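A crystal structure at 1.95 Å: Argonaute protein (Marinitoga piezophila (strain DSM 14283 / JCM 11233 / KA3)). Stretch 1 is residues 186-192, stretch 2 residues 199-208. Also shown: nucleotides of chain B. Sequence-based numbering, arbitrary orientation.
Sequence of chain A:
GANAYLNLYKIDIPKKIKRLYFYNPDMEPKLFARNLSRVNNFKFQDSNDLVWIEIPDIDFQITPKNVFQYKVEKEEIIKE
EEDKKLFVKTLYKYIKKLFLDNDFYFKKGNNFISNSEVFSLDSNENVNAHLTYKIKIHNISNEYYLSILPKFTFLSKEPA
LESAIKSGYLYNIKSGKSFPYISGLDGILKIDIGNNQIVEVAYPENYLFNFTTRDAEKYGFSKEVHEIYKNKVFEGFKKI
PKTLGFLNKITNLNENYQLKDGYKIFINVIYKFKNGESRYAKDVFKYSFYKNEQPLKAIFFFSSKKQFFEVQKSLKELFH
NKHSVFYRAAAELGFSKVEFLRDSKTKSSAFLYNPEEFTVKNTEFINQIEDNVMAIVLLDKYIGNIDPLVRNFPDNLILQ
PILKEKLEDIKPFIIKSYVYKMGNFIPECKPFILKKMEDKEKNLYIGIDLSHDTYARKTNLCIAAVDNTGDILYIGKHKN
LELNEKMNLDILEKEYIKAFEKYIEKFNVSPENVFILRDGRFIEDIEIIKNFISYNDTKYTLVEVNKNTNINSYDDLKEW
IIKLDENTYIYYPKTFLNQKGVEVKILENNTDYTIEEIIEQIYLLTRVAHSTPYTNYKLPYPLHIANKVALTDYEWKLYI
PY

Stretch 1 186-192: DGILKID
Stretch 2, residues 199-208: VEVAYPENYL

Residues 188-192 form a strand, and stretch 2 runs antiparallel beside it, continuing a strand that begins before Val 199, and then passes through a 3-10 segment at 204-206 and into a second strand beginning at 207. Together the two stretches bury 504 Å², counting both sides. The backbone is extended where they pair, with phi/psi of -121/132 at Lys 190, -124/162 at Ile 191, -139/129 at Val 199 and -78/143 at Glu 200.

Three backbone hydrogen bonds set the register. Ile 191 and Val 199 are a hydrogen-bonded pair, CA to CA 5.6 Å: Ile 191 N donates to Val 199 O at 3.1 Å and 163°, and Val 199 N donates to Ile 191 O at 3.2 Å and 150°. One step along, Lys 190 and Glu 200 are a non-hydrogen-bonded pair, and their CA atoms approach to 4.6 Å. Beyond it, Val 201 N donates to Leu 189 O at 3.1 Å and 143°. CA-H...O contacts supplement the ladder, from Lys 190 CA to Val 199 O at 3.3 Å and from Glu 200 CA to Leu 189 O at 3.4 Å.

Alternation along the strands sorts the paired side chains onto two faces. Lys 190 and Glu 200 share one, where their aliphatic portions meet, Lys 190 CD lying 3.8 Å from Glu 200 CG. Long chains suit this place because their methylenes can pack on one another on a face where Glu 200 is exposed and Lys 190 partly exposed. Glu 200 has chi1 m, chi2 t and chi3 42°, which brings its OE1 to 4.1 Å from Ile 188 CG2; Lys 190 has chi1 m, chi2 -147°, chi3 m and chi4 t.

The face of Ile 191 and Val 199 is apolar. Ile 191, buried with chi1 p and chi2 t, has CG1 4.4 Å from Val 199 CB, and its CD1 reaches Val 201 CG2 at 3.7 Å and Tyr 207 CE2 at 3.9 Å. An unbranched methyl-tipped arm on a beta-branched residue suits this place, fitting an extended strand while bridging several partners. Val 199 and Val 201, both chi1 t, are compact beta-branched residues compatible with extended backbone.

Leu 189 makes a second apolar cluster. It is buried, with 96 Å² covered by stretch 2, and its branched apolar chain, chi1 t and chi2 p, suits the place: CB touches Pro 204 CB at 3.8 Å, while CD2 meets Tyr 207 CB at 3.8 Å. Pro 204, pointing toward stretch 1, offers the apolar CB and CG of its pyrrolidine ring, puckered C-gamma exo, and its phi of -64° suits the 3-10 segment it opens. That segment turns the chain through a hydrogen bond from Asn 206 N to Tyr 203 O, 3.2 Å, and a weak one from Tyr 207 N to Pro 204 O, 3.3 Å.

Tyr 207 (chi1 m, chi2 73°), also buried, points toward stretch 1, combining a large apolar ring with a polar tip. Its OH accepts a weak hydrogen bond from N3 of U21 of chain B at 3.3 Å. At the other end, Gly 187 precedes the strand with phi/psi 78/5, a positive phi that favours glycine.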

ATOM      1  N   ASP A 186      -0.408  -4.133 -37.698  1.00 54.88           N
ATOM      2  CA  ASP A 186      -0.846  -3.478 -38.932  1.00 55.62           C
ATOM      3  C   ASP A 186      -0.999  -1.968 -38.753  1.00 57.37           C
ATOM      4  O   ASP A 186      -1.859  -1.342 -39.376  1.00 54.35           O
ATOM      5  CB  ASP A 186      -2.155  -4.083 -39.446  1.00 56.86           C
ATOM      6  CG  ASP A 186      -2.235  -5.579 -39.220  1.00 62.87           C
ATOM      7  OD1 ASP A 186      -1.283  -6.295 -39.602  1.00 64.39           O
ATOM      8  OD2 ASP A 186      -3.244  -6.039 -38.646  1.00 68.23           O
ATOM      9  N   GLY A 187      -0.175  -1.378 -37.890  1.00 54.30           N
ATOM     10  CA  GLY A 187      -0.177   0.056 -37.697  1.00 53.17           C
ATOM     11  C   GLY A 187      -1.301   0.607 -36.848  1.00 56.85           C
ATOM     12  O   GLY A 187      -1.416   1.833 -36.732  1.00 57.83           O
ATOM     13  N   ILE A 188      -2.135  -0.242 -36.252  1.00 55.30           N
ATOM     14  CA  ILE A 188      -3.206   0.204 -35.367  1.00 56.67           C
ATOM     15  C   ILE A 188      -2.889  -0.278 -33.956  1.00 56.23           C
ATOM     16  O   ILE A 188      -2.693  -1.478 -33.723  1.00 52.84           O
ATOM     17  CB  ILE A 188      -4.590  -0.273 -35.841  1.00 61.27           C
ATOM     18  CG1 ILE A 188      -4.667  -1.798 -35.934  1.00 61.64           C
ATOM     19  CG2 ILE A 188      -4.926   0.346 -37.192  1.00 57.66           C
ATOM     20  CD1 ILE A 188      -6.059  -2.357 -35.731  1.00 60.65           C
ATOM     21  N   LEU A 189      -2.814   0.664 -33.022  1.00 60.74           N
ATOM     22  CA  LEU A 189      -2.480   0.388 -31.633  1.00 52.41           C
ATOM     23  C   LEU A 189      -3.759   0.405 -30.805  1.00 52.32           C
ATOM     24  O   LEU A 189      -4.564   1.336 -30.919  1.00 52.25           O
ATOM     25  CB  LEU A 189      -1.484   1.422 -31.108  1.00 52.24           C
ATOM     26  CG  LEU A 189      -0.905   1.245 -29.704  1.00 52.08           C
ATOM     27  CD1 LEU A 189      -0.042  -0.006 -29.636  1.00 52.18           C
ATOM     28  CD2 LEU A 189      -0.107   2.478 -29.303  1.00 51.91           C
ATOM     29  N   LYS A 190      -3.947  -0.622 -29.981  1.00 52.31           N
ATOM     30  CA  LYS A 190      -5.165  -0.778 -29.199  1.00 61.88           C
ATOM     31  C   LYS A 190      -4.825  -0.817 -27.716  1.00 66.50           C
ATOM     32  O   LYS A 190      -3.917  -1.543 -27.297  1.00 61.42           O
ATOM     33  CB  LYS A 190      -5.931  -2.037 -29.621  1.00 56.50           C
ATOM     34  CG  LYS A 190      -6.390  -1.985 -31.073  1.00 59.69           C
ATOM     35  CD  LYS A 190      -7.716  -2.698 -31.292  1.00 65.45           C
ATOM     36  CE  LYS A 190      -7.549  -4.207 -31.304  1.00 64.16           C
ATOM     37  NZ  LYS A 190      -8.713  -4.878 -31.945  1.00 56.70           N
ATOM     38  N   ILE A 191      -5.560  -0.030 -26.931  1.00 67.54           N
ATOM     39  CA  ILE A 191      -5.315   0.135 -25.507  1.00 68.78           C
ATOM     40  C   ILE A 191      -6.585  -0.215 -24.744  1.00 68.20           C
ATOM     41  O   ILE A 191      -7.687  -0.245 -25.297  1.00 63.97           O
ATOM     42  CB  ILE A 191      -4.858   1.568 -25.168  1.00 60.57           C
ATOM     43  CG1 ILE A 191      -5.946   2.575 -25.548  1.00 56.40           C
ATOM     44  CG2 ILE A 191      -3.577   1.907 -25.900  1.00 55.07           C
ATOM     45  CD1 ILE A 191      -5.536   4.020 -25.354  1.00 51.36           C
ATOM     46  N   ASP A 192      -6.417  -0.475 -23.451  1.00 66.44           N
ATOM     47  CA  ASP A 192      -7.531  -0.758 -22.554  1.00 67.49           C
ATOM     48  C   ASP A 192      -7.894   0.512 -21.795  1.00 67.81           C
ATOM     49  O   ASP A 192      -7.021   1.165 -21.214  1.00 61.57           O
ATOM     50  CB  ASP A 192      -7.175  -1.881 -21.577  1.00 68.23           C
ATOM     51  CG  ASP A 192      -8.387  -2.428 -20.835  1.00 66.20           C
ATOM     52  OD1 ASP A 192      -9.380  -1.689 -20.654  1.00 66.60           O
ATOM     53  OD2 ASP A 192      -8.345  -3.607 -20.425  1.00 64.55           O
ATOM     54  N   VAL A 199      -9.906   0.482 -27.437  1.00 65.56           N
ATOM     55  CA  VAL A 199      -9.902   1.700 -28.240  1.00 63.47           C
ATOM     56  C   VAL A 199      -8.691   1.692 -29.163  1.00 64.75           C
ATOM     57  O   VAL A 199      -7.562   1.471 -28.713  1.00 62.20           O
ATOM     58  CB  VAL A 199      -9.889   2.968 -27.362  1.00 62.67           C
ATOM     59  CG1 VAL A 199      -9.824   4.213 -28.224  1.00 62.47           C
ATOM     60  CG2 VAL A 199     -11.112   3.018 -26.461  1.00 63.05           C
ATOM     61  N   GLU A 200      -8.928   1.932 -30.452  1.00 65.80           N
ATOM     62  CA  GLU A 200      -7.851   2.240 -31.381  1.00 63.59           C
ATOM     63  C   GLU A 200      -7.435   3.691 -31.202  1.00 68.17           C
ATOM     64  O   GLU A 200      -8.273   4.569 -30.974  1.00 72.35           O
ATOM     65  CB  GLU A 200      -8.287   2.001 -32.826  1.00 62.49           C
ATOM     66  CG  GLU A 200      -8.538   0.546 -33.176  1.00 62.84           C
ATOM     67  CD  GLU A 200      -9.094   0.373 -34.578  1.00 68.38           C
ATOM     68  OE1 GLU A 200      -8.609   1.059 -35.503  1.00 72.10           O
ATOM     69  OE2 GLU A 200     -10.025  -0.442 -34.753  1.00 69.88           O
ATOM     70  N   VAL A 201      -6.142   3.942 -31.318  1.00 67.20           N
ATOM     71  CA  VAL A 201      -5.566   5.250 -31.035  1.00 66.47           C
ATOM     72  C   VAL A 201      -5.311   5.990 -32.341  1.00 68.36           C
ATOM     73  O   VAL A 201      -4.994   5.383 -33.373  1.00 70.46           O
ATOM     74  CB  VAL A 201      -4.268   5.091 -30.218  1.00 66.36           C
ATOM     75  CG1 VAL A 201      -3.661   6.440 -29.923  1.00 70.07           C
ATOM     76  CG2 VAL A 201      -4.547   4.319 -28.931  1.00 60.71           C
ATOM     77  N   ALA A 202      -5.445   7.324 -32.301  1.00 67.89           N
ATOM     78  CA  ALA A 202      -5.127   8.148 -33.468  1.00 60.43           C
ATOM     79  C   ALA A 202      -3.658   8.571 -33.545  1.00 62.84           C
ATOM     80  O   ALA A 202      -3.081   8.536 -34.631  1.00 64.97           O
ATOM     81  CB  ALA A 202      -6.028   9.382 -33.520  1.00 60.52           C
ATOM     82  N   TYR A 203      -3.022   8.963 -32.440  1.00 63.43           N
ATOM     83  CA  TYR A 203      -1.570   9.084 -32.476  1.00 65.03           C
ATOM     84  C   TYR A 203      -0.925   7.987 -31.640  1.00 61.85           C
ATOM     85  O   TYR A 203      -0.656   8.184 -30.445  1.00 58.83           O
ATOM     86  CB  TYR A 203      -1.125  10.445 -31.954  1.00 69.97           C
ATOM     87  CG  TYR A 203      -1.556  11.623 -32.790  1.00 71.74           C
ATOM     88  CD1 TYR A 203      -0.792  12.062 -33.859  1.00 74.94           C
ATOM     89  CD2 TYR A 203      -2.664  12.397 -32.428  1.00 71.52           C
ATOM     90  CE1 TYR A 203      -1.190  13.197 -34.585  1.00 76.72           C
ATOM     91  CE2 TYR A 203      -3.069  13.485 -33.190  1.00 74.55           C
ATOM     92  CZ  TYR A 203      -2.326  13.880 -34.244  1.00 78.22           C
ATOM     93  OH  TYR A 203      -2.741  15.014 -34.951  1.00 78.39           O
ATOM     94  N   PRO A 204      -0.679   6.813 -32.228  1.00 59.13           N
ATOM     95  CA  PRO A 204       0.071   5.772 -31.515  1.00 59.04           C
ATOM     96  C   PRO A 204       1.490   6.191 -31.203  1.00 58.49           C
ATOM     97  O   PRO A 204       2.149   5.516 -30.403  1.00 58.36           O
ATOM     98  CB  PRO A 204       0.039   4.584 -32.492  1.00 59.28           C
ATOM     99  CG  PRO A 204      -1.060   4.886 -33.456  1.00 60.13           C
ATOM    100  CD  PRO A 204      -1.092   6.377 -33.568  1.00 59.39           C
ATOM    101  N   GLU A 205       1.979   7.278 -31.809  1.00 58.17           N
ATOM    102  CA  GLU A 205       3.321   7.775 -31.537  1.00 58.02           C
ATOM    103  C   GLU A 205       3.441   8.435 -30.170  1.00 57.44           C
ATOM    104  O   GLU A 205       4.562   8.625 -29.688  1.00 57.50           O
ATOM    105  CB  GLU A 205       3.747   8.769 -32.622  1.00 61.81           C
ATOM    106  CG  GLU A 205       3.086  10.140 -32.529  1.00 68.26           C
ATOM    107  CD  GLU A 205       1.845  10.262 -33.394  1.00 71.76           C
ATOM    108  OE1 GLU A 205       1.353   9.225 -33.885  1.00 70.95           O
ATOM    109  OE2 GLU A 205       1.357  11.399 -33.579  1.00 71.30           O
ATOM    110  N   ASN A 206       2.323   8.785 -29.537  1.00 57.73           N
ATOM    111  CA  ASN A 206       2.335   9.362 -28.200  1.00 57.58           C
ATOM    112  C   ASN A 206       2.417   8.309 -27.102  1.00 57.70           C
ATOM    113  O   ASN A 206       2.322   8.655 -25.919  1.00 57.63           O
ATOM    114  CB  ASN A 206       1.093  10.233 -27.986  1.00 57.84           C
ATOM    115  CG  ASN A 206       1.166  11.546 -28.739  1.00 57.62           C
ATOM    116  OD1 ASN A 206       2.222  11.929 -29.238  1.00 57.23           O
ATOM    117  ND2 ASN A 206       0.042  12.249 -28.814  1.00 57.88           N
ATOM    118  N   TYR A 207       2.597   7.043 -27.460  1.00 57.86           N
ATOM    119  CA  TYR A 207       2.588   5.948 -26.501  1.00 58.02           C
ATOM    120  C   TYR A 207       3.953   5.276 -26.472  1.00 57.70           C
ATOM    121  O   TYR A 207       4.491   4.901 -27.518  1.00 57.62           O
ATOM    122  CB  TYR A 207       1.497   4.931 -26.844  1.00 58.56           C
ATOM    123  CG  TYR A 207       0.103   5.475 -26.638  1.00 58.92           C
ATOM    124  CD1 TYR A 207      -0.433   6.402 -27.517  1.00 58.96           C
ATOM    125  CD2 TYR A 207      -0.672   5.070 -25.558  1.00 59.21           C
ATOM    126  CE1 TYR A 207      -1.693   6.914 -27.328  1.00 59.28           C
ATOM    127  CE2 TYR A 207      -1.945   5.574 -25.368  1.00 59.53           C
ATOM    128  CZ  TYR A 207      -2.450   6.493 -26.260  1.00 59.57           C
ATOM    129  OH  TYR A 207      -3.713   7.008 -26.086  1.00 59.89           O
ATOM    130  N   LEU A 208       4.504   5.135 -25.272  1.00 57.51           N
ATOM    131  CA  LEU A 208       5.743   4.415 -25.044  1.00 57.23           C
ATOM    132  C   LEU A 208       5.476   3.253 -24.099  1.00 57.49           C
ATOM    133  O   LEU A 208       4.534   3.286 -23.302  1.00 57.76           O
ATOM    134  CB  LEU A 208       6.824   5.327 -24.451  1.00 56.71           C
ATOM    135  CG  LEU A 208       7.245   6.532 -25.292  1.00 56.39           C
ATOM    136  CD1 LEU A 208       8.318   7.333 -24.574  1.00 55.89           C
ATOM    137  CD2 LEU A 208       7.735   6.080 -26.657  1.00 56.35           C
TER
ATOM    138  P     U B  21      -6.233  16.444 -28.407  1.00119.80           P
ATOM    139  OP1   U B  21      -6.053  16.396 -29.887  1.00119.66           O
ATOM    140  OP2   U B  21      -6.298  17.776 -27.764  1.00118.91           O
ATOM    141  O5'   U B  21      -7.538  15.653 -27.924  1.00112.96           O
ATOM    142  C5'   U B  21      -8.150  14.642 -28.734  1.00106.08           C
ATOM    143  C4'   U B  21      -7.137  13.593 -29.138  1.00102.73           C
ATOM    144  O4'   U B  21      -6.976  12.625 -28.070  1.00 98.45           O
ATOM    145  C3'   U B  21      -7.390  12.792 -30.429  1.00105.17           C
ATOM    146  O3'   U B  21      -6.359  13.022 -31.392  1.00108.66           O
ATOM    147  C2'   U B  21      -7.312  11.321 -29.990  1.00102.40           C
ATOM    148  O2'   U B  21      -6.573  10.502 -30.876  1.00106.53           O
ATOM    149  C1'   U B  21      -6.629  11.385 -28.626  1.00 90.23           C
ATOM    150  N1    U B  21      -7.059  10.288 -27.740  1.00 71.33           N
ATOM    151  C2    U B  21      -6.299   9.128 -27.781  1.00 63.28           C
ATOM    152  O2    U B  21      -5.313   8.988 -28.454  1.00 72.37           O
ATOM    153  N3    U B  21      -6.698   8.090 -26.998  1.00 61.27           N
ATOM    154  C4    U B  21      -7.792   8.087 -26.178  1.00 60.31           C
ATOM    155  O4    U B  21      -8.032   7.077 -25.523  1.00 58.51           O
ATOM    156  C5    U B  21      -8.558   9.299 -26.173  1.00 61.58           C
ATOM    157  C6    U B  21      -8.182  10.337 -26.942  1.00 63.58           C